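Local atomic coordinates of hypothetical protein (Legionella pneumophila subsp. pneumophila, PDB entry 2IM9), a protein that is of unknown function but probably cleaves amide bonds in cell-wall peptidoglycan, as N-acetylmuramoyl-L-alanine amidases do. Residues T97-N100 and T101-L105; Y221-F224 and T225-F228; V294-I297 and D298-K302. All coordinates share one frame; numbering follows the deposited sequence.

Interaction 1 of 3, residues T97-N100 and T101-L105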
ATOM      1  N   THR A  97      -3.580   2.248  -3.043  1.00 13.80           N
ATOM      2  CA  THR A  97      -4.873   1.703  -3.454  1.00 14.36           C
ATOM      3  C   THR A  97      -4.720   0.532  -4.432  1.00 14.21           C
ATOM      4  O   THR A  97      -5.559  -0.381  -4.452  1.00 14.62           O
ATOM      5  CB  THR A  97      -5.834   2.783  -3.995  1.00 14.80           C
ATOM      6  OG1 THR A  97      -5.390   3.230  -5.281  1.00 15.77           O
ATOM      7  CG2 THR A  97      -5.899   3.993  -3.028  1.00 15.69           C
ATOM      8  N   TYR A  98      -3.668   0.546  -5.242  1.00 12.87           N
ATOM      9  CA  TYR A  98      -3.397  -0.590  -6.111  1.00 13.45           C
ATOM     10  C   TYR A  98      -3.165  -1.856  -5.295  1.00 12.97           C
ATOM     11  O   TYR A  98      -3.777  -2.890  -5.539  1.00 13.05           O
ATOM     12  CB  TYR A  98      -2.200  -0.288  -7.011  1.00 13.33           C
ATOM     13  CG  TYR A  98      -1.837  -1.392  -7.961  1.00 13.68           C
ATOM     14  CD1 TYR A  98      -2.747  -1.853  -8.918  1.00 14.51           C
ATOM     15  CD2 TYR A  98      -0.552  -1.958  -7.943  1.00 13.18           C
ATOM     16  CE1 TYR A  98      -2.391  -2.878  -9.806  1.00 14.35           C
ATOM     17  CE2 TYR A  98      -0.202  -2.977  -8.811  1.00 13.28           C
ATOM     18  CZ  TYR A  98      -1.114  -3.416  -9.748  1.00 14.33           C
ATOM     19  OH  TYR A  98      -0.744  -4.412 -10.613  1.00 15.27           O
ATOM     20  N   VAL A  99      -2.272  -1.779  -4.315  1.00 13.56           N
ATOM     21  CA  VAL A  99      -1.958  -2.965  -3.522  1.00 13.01           C
ATOM     22  C   VAL A  99      -3.200  -3.431  -2.750  1.00 13.56           C
ATOM     23  O   VAL A  99      -3.518  -4.628  -2.738  1.00 13.25           O
ATOM     24  CB  VAL A  99      -0.735  -2.684  -2.628  1.00 13.53           C
ATOM     25  CG1 VAL A  99      -0.571  -3.751  -1.550  1.00 12.81           C
ATOM     26  CG2 VAL A  99       0.522  -2.630  -3.493  1.00 14.13           C
ATOM     27  N   ASN A 100      -3.911  -2.486  -2.138  1.00 13.61           N
ATOM     28  CA  ASN A 100      -5.122  -2.823  -1.383  1.00 14.22           C
ATOM     29  C   ASN A 100      -6.192  -3.476  -2.256  1.00 14.12           C
ATOM     30  O   ASN A 100      -6.845  -4.448  -1.848  1.00 14.10           O
ATOM     31  CB  ASN A 100      -5.710  -1.558  -0.760  1.00 14.60           C
ATOM     32  CG  ASN A 100      -5.065  -1.214   0.569  1.00 19.87           C
ATOM     33  OD1 ASN A 100      -4.673  -2.097   1.319  1.00 24.37           O
ATOM     34  ND2 ASN A 100      -4.975   0.079   0.872  1.00 23.58           N
ATOM     35  N   THR A 101      -6.380  -2.928  -3.445  1.00 13.24           N
ATOM     36  CA  THR A 101      -7.413  -3.447  -4.344  1.00 13.49           C
ATOM     37  C   THR A 101      -7.031  -4.851  -4.831  1.00 14.04           C
ATOM     38  O   THR A 101      -7.844  -5.780  -4.761  1.00 13.66           O
ATOM     39  CB  THR A 101      -7.650  -2.516  -5.521  1.00 13.94           C
ATOM     40  OG1 THR A 101      -8.075  -1.246  -5.010  1.00 14.24           O
ATOM     41  CG2 THR A 101      -8.729  -3.091  -6.419  1.00 14.13           C
ATOM     42  N   VAL A 102      -5.788  -5.018  -5.274  1.00 13.73           N
ATOM     43  CA  VAL A 102      -5.343  -6.331  -5.762  1.00 13.69           C
ATOM     44  C   VAL A 102      -5.443  -7.405  -4.664  1.00 13.97           C
ATOM     45  O   VAL A 102      -6.002  -8.485  -4.901  1.00 14.80           O
ATOM     46  CB  VAL A 102      -3.916  -6.286  -6.347  1.00 14.82           C
ATOM     47  CG1 VAL A 102      -3.413  -7.722  -6.608  1.00 14.14           C
ATOM     48  CG2 VAL A 102      -3.911  -5.454  -7.636  1.00 12.90           C
ATOM     49  N   LEU A 103      -4.915  -7.103  -3.475  1.00 13.81           N
ATOM     50  CA  LEU A 103      -4.967  -8.053  -2.365  1.00 14.64           C
ATOM     51  C   LEU A 103      -6.394  -8.451  -2.018  1.00 15.36           C
ATOM     52  O   LEU A 103      -6.683  -9.638  -1.853  1.00 14.84           O
ATOM     53  CB  LEU A 103      -4.263  -7.499  -1.123  1.00 14.62           C
ATOM     54  CG  LEU A 103      -2.739  -7.435  -1.221  1.00 16.06           C
ATOM     55  CD1 LEU A 103      -2.178  -6.791   0.056  1.00 19.83           C
ATOM     56  CD2 LEU A 103      -2.133  -8.820  -1.485  1.00 17.04           C
ATOM     57  N   SER A 104      -7.284  -7.466  -1.925  1.00 15.55           N
ATOM     58  CA  SER A 104      -8.676  -7.741  -1.564  1.00 16.37           C
ATOM     59  C   SER A 104      -9.397  -8.551  -2.640  1.00 16.73           C
ATOM     60  O   SER A 104     -10.194  -9.424  -2.301  1.00 17.90           O
ATOM     61  CB  SER A 104      -9.425  -6.447  -1.234  1.00 16.37           C
ATOM     62  OG  SER A 104      -8.769  -5.755  -0.177  1.00 16.90           O
ATOM     63  N   LEU A 105      -9.121  -8.290  -3.919  1.00 16.13           N
ATOM     64  CA  LEU A 105      -9.675  -9.128  -5.005  1.00 16.11           C
ATOM     65  C   LEU A 105      -9.123 -10.556  -4.905  1.00 17.05           C
ATOM     66  O   LEU A 105      -9.863 -11.527  -5.064  1.00 17.42           O
ATOM     67  CB  LEU A 105      -9.361  -8.550  -6.397  1.00 16.33           C
ATOM     68  CG  LEU A 105     -10.144  -7.284  -6.785  1.00 14.39           C
ATOM     69  CD1 LEU A 105      -9.457  -6.533  -7.916  1.00 14.55           C
ATOM     70  CD2 LEU A 105     -11.591  -7.653  -7.162  1.00 14.81           C
TER
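Thr-97 offers its carbonyl oxygen to one residue twice over: Thr-101 N binds Thr-97 O at 2.9 Å, and Thr-101 OG1 comes to Thr-97 O at 2.7 Å, the two donors lying on opposite faces of the carbonyl plane. The hydroxyl can fold back because OG1 of Thr-101 stands beside its own backbone N (chi1 -60°), over the preceding turn. A threonine thus buries its polar end without needing a partner beyond its own helix. Tyr-98, one residue on, gives its ring to Val-102. Methyl CG2 of the valine rests over one ring face, nearer the rim than the middle, with a CH-pi distance of 4.1 Å from CG2 to the Tyr-98 ring centroid, while Tyr-98 OH bonds to Ser-61 O. These are successive i to i+4 contacts of the buried helix 95-107, within the amidase-like family region, with helices 53-63 and 111-122 and strand 264-275 around it. Val-99 points the same way as Leu-103, and the pair meets through CG1 of Val-99 and CD1 of Leu-103 at 3.8 Å; branched aliphatics suit this side, where Phe-271 packs on both. Asn-100 repeats the double acceptance: Ser-104 N reaches Asn-100 O at 3.1 Å and Ser-104 OG reaches Asn-100 O at 2.9 Å, again from opposite faces, whereas the amide OD1 of Asn-100 accepts from Trp-141 NE1.

Interaction 2 of 3, residues Y221-F224 and T225-F228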
ATOM      1  N   TYR A 221      14.362  -3.769   7.038  1.00 13.67           N
ATOM      2  CA  TYR A 221      14.650  -3.552   5.611  1.00 14.21           C
ATOM      3  C   TYR A 221      15.976  -4.171   5.230  1.00 14.33           C
ATOM      4  O   TYR A 221      16.916  -4.230   6.048  1.00 13.91           O
ATOM      5  CB  TYR A 221      14.591  -2.060   5.207  1.00 14.24           C
ATOM      6  CG  TYR A 221      15.732  -1.203   5.726  1.00 14.54           C
ATOM      7  CD1 TYR A 221      16.819  -0.877   4.901  1.00 15.32           C
ATOM      8  CD2 TYR A 221      15.725  -0.703   7.034  1.00 13.62           C
ATOM      9  CE1 TYR A 221      17.872  -0.069   5.365  1.00 16.02           C
ATOM     10  CE2 TYR A 221      16.811   0.085   7.514  1.00 15.70           C
ATOM     11  CZ  TYR A 221      17.856   0.396   6.671  1.00 16.23           C
ATOM     12  OH  TYR A 221      18.901   1.187   7.134  1.00 17.96           O
ATOM     13  N   ILE A 222      16.025  -4.660   3.990  1.00 14.62           N
ATOM     14  CA  ILE A 222      17.278  -5.136   3.419  1.00 14.71           C
ATOM     15  C   ILE A 222      17.925  -3.916   2.795  1.00 14.72           C
ATOM     16  O   ILE A 222      17.345  -3.287   1.904  1.00 13.74           O
ATOM     17  CB  ILE A 222      17.042  -6.172   2.327  1.00 15.04           C
ATOM     18  CG1 ILE A 222      16.277  -7.381   2.878  1.00 16.30           C
ATOM     19  CG2 ILE A 222      18.381  -6.687   1.762  1.00 16.63           C
ATOM     20  CD1 ILE A 222      15.821  -8.305   1.779  1.00 21.38           C
ATOM     21  N   PRO A 223      19.127  -3.561   3.266  1.00 15.00           N
ATOM     22  CA  PRO A 223      19.809  -2.354   2.811  1.00 16.27           C
ATOM     23  C   PRO A 223      20.434  -2.489   1.420  1.00 16.40           C
ATOM     24  O   PRO A 223      20.832  -3.594   1.022  1.00 16.60           O
ATOM     25  CB  PRO A 223      20.929  -2.201   3.842  1.00 16.04           C
ATOM     26  CG  PRO A 223      21.231  -3.552   4.250  1.00 16.45           C
ATOM     27  CD  PRO A 223      19.916  -4.272   4.290  1.00 15.19           C
ATOM     28  N   PHE A 224      20.555  -1.365   0.715  1.00 17.09           N
ATOM     29  CA  PHE A 224      21.198  -1.349  -0.599  1.00 17.21           C
ATOM     30  C   PHE A 224      22.670  -1.732  -0.501  1.00 18.07           C
ATOM     31  O   PHE A 224      23.240  -2.255  -1.464  1.00 18.14           O
ATOM     32  CB  PHE A 224      21.058   0.009  -1.295  1.00 17.39           C
ATOM     33  CG  PHE A 224      19.650   0.358  -1.698  1.00 17.23           C
ATOM     34  CD1 PHE A 224      18.735  -0.628  -2.052  1.00 18.19           C
ATOM     35  CD2 PHE A 224      19.246   1.697  -1.740  1.00 18.67           C
ATOM     36  CE1 PHE A 224      17.439  -0.297  -2.430  1.00 18.74           C
ATOM     37  CE2 PHE A 224      17.970   2.042  -2.132  1.00 17.57           C
ATOM     38  CZ  PHE A 224      17.045   1.038  -2.467  1.00 18.35           C
ATOM     39  N   THR A 225      23.276  -1.485   0.656  1.00 17.95           N
ATOM     40  CA  THR A 225      24.670  -1.891   0.874  1.00 18.96           C
ATOM     41  C   THR A 225      24.829  -3.414   0.760  1.00 19.49           C
ATOM     42  O   THR A 225      25.929  -3.914   0.464  1.00 20.12           O
ATOM     43  CB  THR A 225      25.196  -1.417   2.237  1.00 19.86           C
ATOM     44  OG1 THR A 225      24.344  -1.921   3.278  1.00 19.15           O
ATOM     45  CG2 THR A 225      25.238   0.104   2.279  1.00 18.66           C
ATOM     46  N   ALA A 226      23.739  -4.147   0.996  1.00 19.14           N
ATOM     47  CA  ALA A 226      23.724  -5.603   0.846  1.00 18.51           C
ATOM     48  C   ALA A 226      23.281  -6.006  -0.557  1.00 18.57           C
ATOM     49  O   ALA A 226      23.907  -6.834  -1.203  1.00 18.14           O
ATOM     50  CB  ALA A 226      22.818  -6.239   1.900  1.00 18.86           C
ATOM     51  N   LEU A 227      22.194  -5.407  -1.029  1.00 16.86           N
ATOM     52  CA  LEU A 227      21.604  -5.781  -2.310  1.00 17.28           C
ATOM     53  C   LEU A 227      22.504  -5.416  -3.477  1.00 17.54           C
ATOM     54  O   LEU A 227      22.409  -6.018  -4.547  1.00 17.90           O
ATOM     55  CB  LEU A 227      20.247  -5.103  -2.490  1.00 17.44           C
ATOM     56  CG  LEU A 227      19.105  -5.642  -1.633  1.00 18.97           C
ATOM     57  CD1 LEU A 227      17.908  -4.713  -1.800  1.00 20.39           C
ATOM     58  CD2 LEU A 227      18.715  -7.053  -2.049  1.00 18.08           C
ATOM     59  N   PHE A 228      23.367  -4.423  -3.259  1.00 17.55           N
ATOM     60  CA  PHE A 228      24.327  -4.002  -4.273  1.00 18.04           C
ATOM     61  C   PHE A 228      25.746  -4.007  -3.731  1.00 18.88           C
ATOM     62  O   PHE A 228      26.550  -3.148  -4.091  1.00 19.28           O
ATOM     63  CB  PHE A 228      23.944  -2.631  -4.835  1.00 18.21           C
ATOM     64  CG  PHE A 228      22.646  -2.649  -5.557  1.00 18.87           C
ATOM     65  CD1 PHE A 228      22.581  -3.027  -6.897  1.00 17.68           C
ATOM     66  CD2 PHE A 228      21.470  -2.357  -4.875  1.00 19.42           C
ATOM     67  CE1 PHE A 228      21.372  -3.079  -7.560  1.00 20.33           C
ATOM     68  CE2 PHE A 228      20.228  -2.409  -5.534  1.00 21.58           C
ATOM     69  CZ  PHE A 228      20.184  -2.774  -6.878  1.00 19.19           C
TER
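Ile-222 pushes its CG2 methyl against the fork of Leu-227, 3.6 Å from Leu-227 CG and 3.8 Å from Leu-227 CD2, the two side chains crossing at about a right angle. With CG1 beside the backbone N (chi1 -59°), CG2 lies anti to that N and beside the carbonyl carbon, on the side of Leu-227. Beta-branching suits a residue that must follow a strand and still present a blunt knob to the turn beyond it.

Next comes the N-cap, Pro-223. Proline lacks a backbone N-H, which is no loss here because the helix's own i to i-4 bonds do not use the N-H of the cap residue. The CB-CG side of its puckered ring meets two small groups: Thr-225 OG1 sits 3.5 Å from Pro-223 CB, and the Ala-226 methyl CB lies 3.9 Å from Pro-223 CG. The proline carbonyl oxygen takes two backbone N-H groups, of Ala-226 from above the carbonyl plane and of Leu-227 within it, the latter the straighter bond at 164°.

Phe-224 and Phe-228 lie alongside each other, pointing the same way, with CD1 of Phe-224 4.2 Å from CE2 of Phe-228; Leu-227 CD1 meets the edge of the Phe-224 ring. Phe-224 O in turn faces the edge of the Phe-228 ring, in its plane, while accepting from Phe-228 N.

This strand-to-helix junction joins the end of strand 214-223, paired with strands 168-175 and 311-317, to helix 224-227, with helix 235-238 against Leu-227 and helix 296-303 against both phenylalanines.

Interaction 3 of 3, residues V294-I297 and D298-K302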
ATOM      1  N   VAL A 294       8.347  -2.831 -13.854  1.00 19.79           N
ATOM      2  CA  VAL A 294       9.738  -2.411 -14.093  1.00 19.92           C
ATOM      3  C   VAL A 294      10.684  -3.431 -13.447  1.00 19.28           C
ATOM      4  O   VAL A 294      10.362  -4.002 -12.409  1.00 19.40           O
ATOM      5  CB  VAL A 294      10.056  -0.986 -13.543  1.00 19.86           C
ATOM      6  CG1 VAL A 294       9.182   0.093 -14.197  1.00 21.73           C
ATOM      7  CG2 VAL A 294       9.944  -0.955 -12.022  1.00 20.03           C
ATOM      8  N   SER A 295      11.840  -3.675 -14.062  1.00 18.91           N
ATOM      9  CA  SER A 295      12.845  -4.542 -13.437  1.00 17.94           C
ATOM     10  C   SER A 295      13.113  -4.082 -12.006  1.00 17.21           C
ATOM     11  O   SER A 295      13.428  -2.911 -11.796  1.00 16.53           O
ATOM     12  CB  SER A 295      14.160  -4.509 -14.216  1.00 18.88           C
ATOM     13  OG  SER A 295      15.241  -4.935 -13.384  1.00 18.75           O
ATOM     14  N   LEU A 296      12.974  -4.981 -11.018  1.00 16.98           N
ATOM     15  CA  LEU A 296      13.181  -4.558  -9.624  1.00 17.23           C
ATOM     16  C   LEU A 296      14.653  -4.177  -9.397  1.00 16.87           C
ATOM     17  O   LEU A 296      14.951  -3.187  -8.746  1.00 15.98           O
ATOM     18  CB  LEU A 296      12.713  -5.612  -8.603  1.00 17.38           C
ATOM     19  CG  LEU A 296      13.010  -5.222  -7.139  1.00 18.29           C
ATOM     20  CD1 LEU A 296      12.120  -4.037  -6.647  1.00 17.78           C
ATOM     21  CD2 LEU A 296      12.939  -6.400  -6.167  1.00 18.47           C
ATOM     22  N   ILE A 297      15.569  -4.966  -9.948  1.00 16.48           N
ATOM     23  CA  ILE A 297      16.999  -4.648  -9.843  1.00 17.70           C
ATOM     24  C   ILE A 297      17.309  -3.259 -10.414  1.00 17.78           C
ATOM     25  O   ILE A 297      17.924  -2.436  -9.736  1.00 18.59           O
ATOM     26  CB  ILE A 297      17.888  -5.755 -10.487  1.00 16.55           C
ATOM     27  CG1 ILE A 297      17.778  -7.052  -9.673  1.00 18.83           C
ATOM     28  CG2 ILE A 297      19.346  -5.279 -10.584  1.00 18.90           C
ATOM     29  CD1 ILE A 297      18.385  -8.272 -10.359  1.00 19.00           C
ATOM     30  N   ASP A 298      16.854  -2.981 -11.631  1.00 19.02           N
ATOM     31  CA  ASP A 298      17.076  -1.663 -12.251  1.00 20.13           C
ATOM     32  C   ASP A 298      16.428  -0.524 -11.463  1.00 19.99           C
ATOM     33  O   ASP A 298      17.030   0.532 -11.293  1.00 20.26           O
ATOM     34  CB  ASP A 298      16.551  -1.646 -13.682  1.00 21.33           C
ATOM     35  CG  ASP A 298      17.331  -2.551 -14.600  1.00 24.59           C
ATOM     36  OD1 ASP A 298      18.422  -3.047 -14.188  1.00 27.71           O
ATOM     37  OD2 ASP A 298      16.844  -2.761 -15.743  1.00 29.80           O
ATOM     38  N   TYR A 299      15.202  -0.749 -10.991  1.00 19.11           N
ATOM     39  CA  TYR A 299      14.470   0.249 -10.216  1.00 18.58           C
ATOM     40  C   TYR A 299      15.263   0.639  -8.958  1.00 17.92           C
ATOM     41  O   TYR A 299      15.457   1.835  -8.650  1.00 18.57           O
ATOM     42  CB  TYR A 299      13.091  -0.313  -9.840  1.00 18.99           C
ATOM     43  CG  TYR A 299      12.264   0.623  -8.999  1.00 19.15           C
ATOM     44  CD1 TYR A 299      11.451   1.595  -9.595  1.00 21.48           C
ATOM     45  CD2 TYR A 299      12.298   0.541  -7.610  1.00 20.31           C
ATOM     46  CE1 TYR A 299      10.689   2.462  -8.818  1.00 20.22           C
ATOM     47  CE2 TYR A 299      11.564   1.414  -6.821  1.00 20.59           C
ATOM     48  CZ  TYR A 299      10.766   2.369  -7.429  1.00 21.44           C
ATOM     49  OH  TYR A 299      10.027   3.215  -6.637  1.00 22.91           O
ATOM     50  N   LEU A 300      15.719  -0.365  -8.219  1.00 17.60           N
ATOM     51  CA  LEU A 300      16.437  -0.121  -6.977  1.00 17.66           C
ATOM     52  C   LEU A 300      17.817   0.454  -7.243  1.00 18.92           C
ATOM     53  O   LEU A 300      18.306   1.262  -6.465  1.00 19.27           O
ATOM     54  CB  LEU A 300      16.526  -1.401  -6.131  1.00 17.06           C
ATOM     55  CG  LEU A 300      15.167  -1.929  -5.643  1.00 16.89           C
ATOM     56  CD1 LEU A 300      15.336  -3.196  -4.839  1.00 16.30           C
ATOM     57  CD2 LEU A 300      14.418  -0.886  -4.812  1.00 17.07           C
ATOM     58  N   ASP A 301      18.440   0.049  -8.351  1.00 20.34           N
ATOM     59  CA  ASP A 301      19.759   0.579  -8.692  1.00 22.75           C
ATOM     60  C   ASP A 301      19.675   2.101  -8.891  1.00 23.08           C
ATOM     61  O   ASP A 301      20.526   2.848  -8.402  1.00 23.38           O
ATOM     62  CB  ASP A 301      20.326  -0.111  -9.930  1.00 23.10           C
ATOM     63  CG  ASP A 301      21.728   0.367 -10.263  1.00 26.68           C
ATOM     64  OD1 ASP A 301      22.627   0.234  -9.407  1.00 29.39           O
ATOM     65  OD2 ASP A 301      21.915   0.907 -11.376  1.00 32.31           O
ATOM     66  N   LYS A 302      18.630   2.542  -9.586  1.00 23.97           N
ATOM     67  CA  LYS A 302      18.352   3.970  -9.766  1.00 25.56           C
ATOM     68  C   LYS A 302      17.987   4.643  -8.443  1.00 25.86           C
ATOM     69  O   LYS A 302      18.344   5.799  -8.214  1.00 26.43           O
ATOM     70  CB  LYS A 302      17.223   4.182 -10.777  1.00 26.14           C
ATOM     71  CG  LYS A 302      17.537   3.684 -12.178  1.00 29.57           C
ATOM     72  CD  LYS A 302      16.311   3.802 -13.072  1.00 34.60           C
ATOM     73  CE  LYS A 302      16.605   3.353 -14.508  1.00 38.23           C
ATOM     74  NZ  LYS A 302      16.751   1.864 -14.621  1.00 42.03           N
TER
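The ring of Tyr-299 meets Val-294 obliquely, methyl CG2 of the valine coming 3.8 Å from Tyr-299 CD1, while Phe-281 packs against the same tyrosine with ring planes at about 60°. The other flat group, the carboxylate of Asp-298, lies close to the hydroxyl of Ser-295, OG being 3.4 Å from Asp-298 CG. Both belong to a strand-to-helix junction closed by a serine N-cap, where strand 290-295 of the antiparallel sheet gives way to helix 296-303.

Ser-295 suits the cap because its short side chain can turn back over the first turn: OG lies anti to its backbone N (chi1 159°) and accepts from Asp-298 N, an N-H of the first turn, which has no carbonyl of a preceding turn to bind, in a nearly straight bond of 172°. An aspartate at this early position is favourable as well, since its negative charge would probably interact well with the positive end of the helix dipole. The carbonyl of Ser-295 meanwhile accepts from Tyr-299 N at 2.9 Å, so the cap residue grips the helix through both side chain and backbone.

On the buried side, Leu-296 and Leu-300 are one turn apart. Their branched ends face the core, where Phe-238 touches both and strand 246-254 lies beneath, Ile-247 against Leu-296 and Ile-249 against Leu-300. Asp-301, on the more open flank, forms a salt bridge to Arg-304 through OD1. Within the leucine pair, Leu-300 CD1 rests against the CG-CD1 bond of Leu-296, 3.8 Å from each atom.

From the N terminus the three contacts follow in series, each within one continuous stretch, so none closes a long loop and none nests in or crosses another. Interaction 1 lies nearer the centre of the molecule than the other two, in helix 95-107, beside strand 264-275. Interactions 2 and 3 both stand where a strand of the same antiparallel sheet turns into a short helix, after strands 214-223 and 290-295. Their centres are 13 Å apart and they touch: Phe-228 CZ lies 3.6 Å from Asp-301 N, and Phe-224 CE1 meets Leu-300 CD2 at 3.9 Å. Interaction 1 touches neither, its nearest atoms being about 10 Å from interaction 3 and about 17 Å from interaction 2.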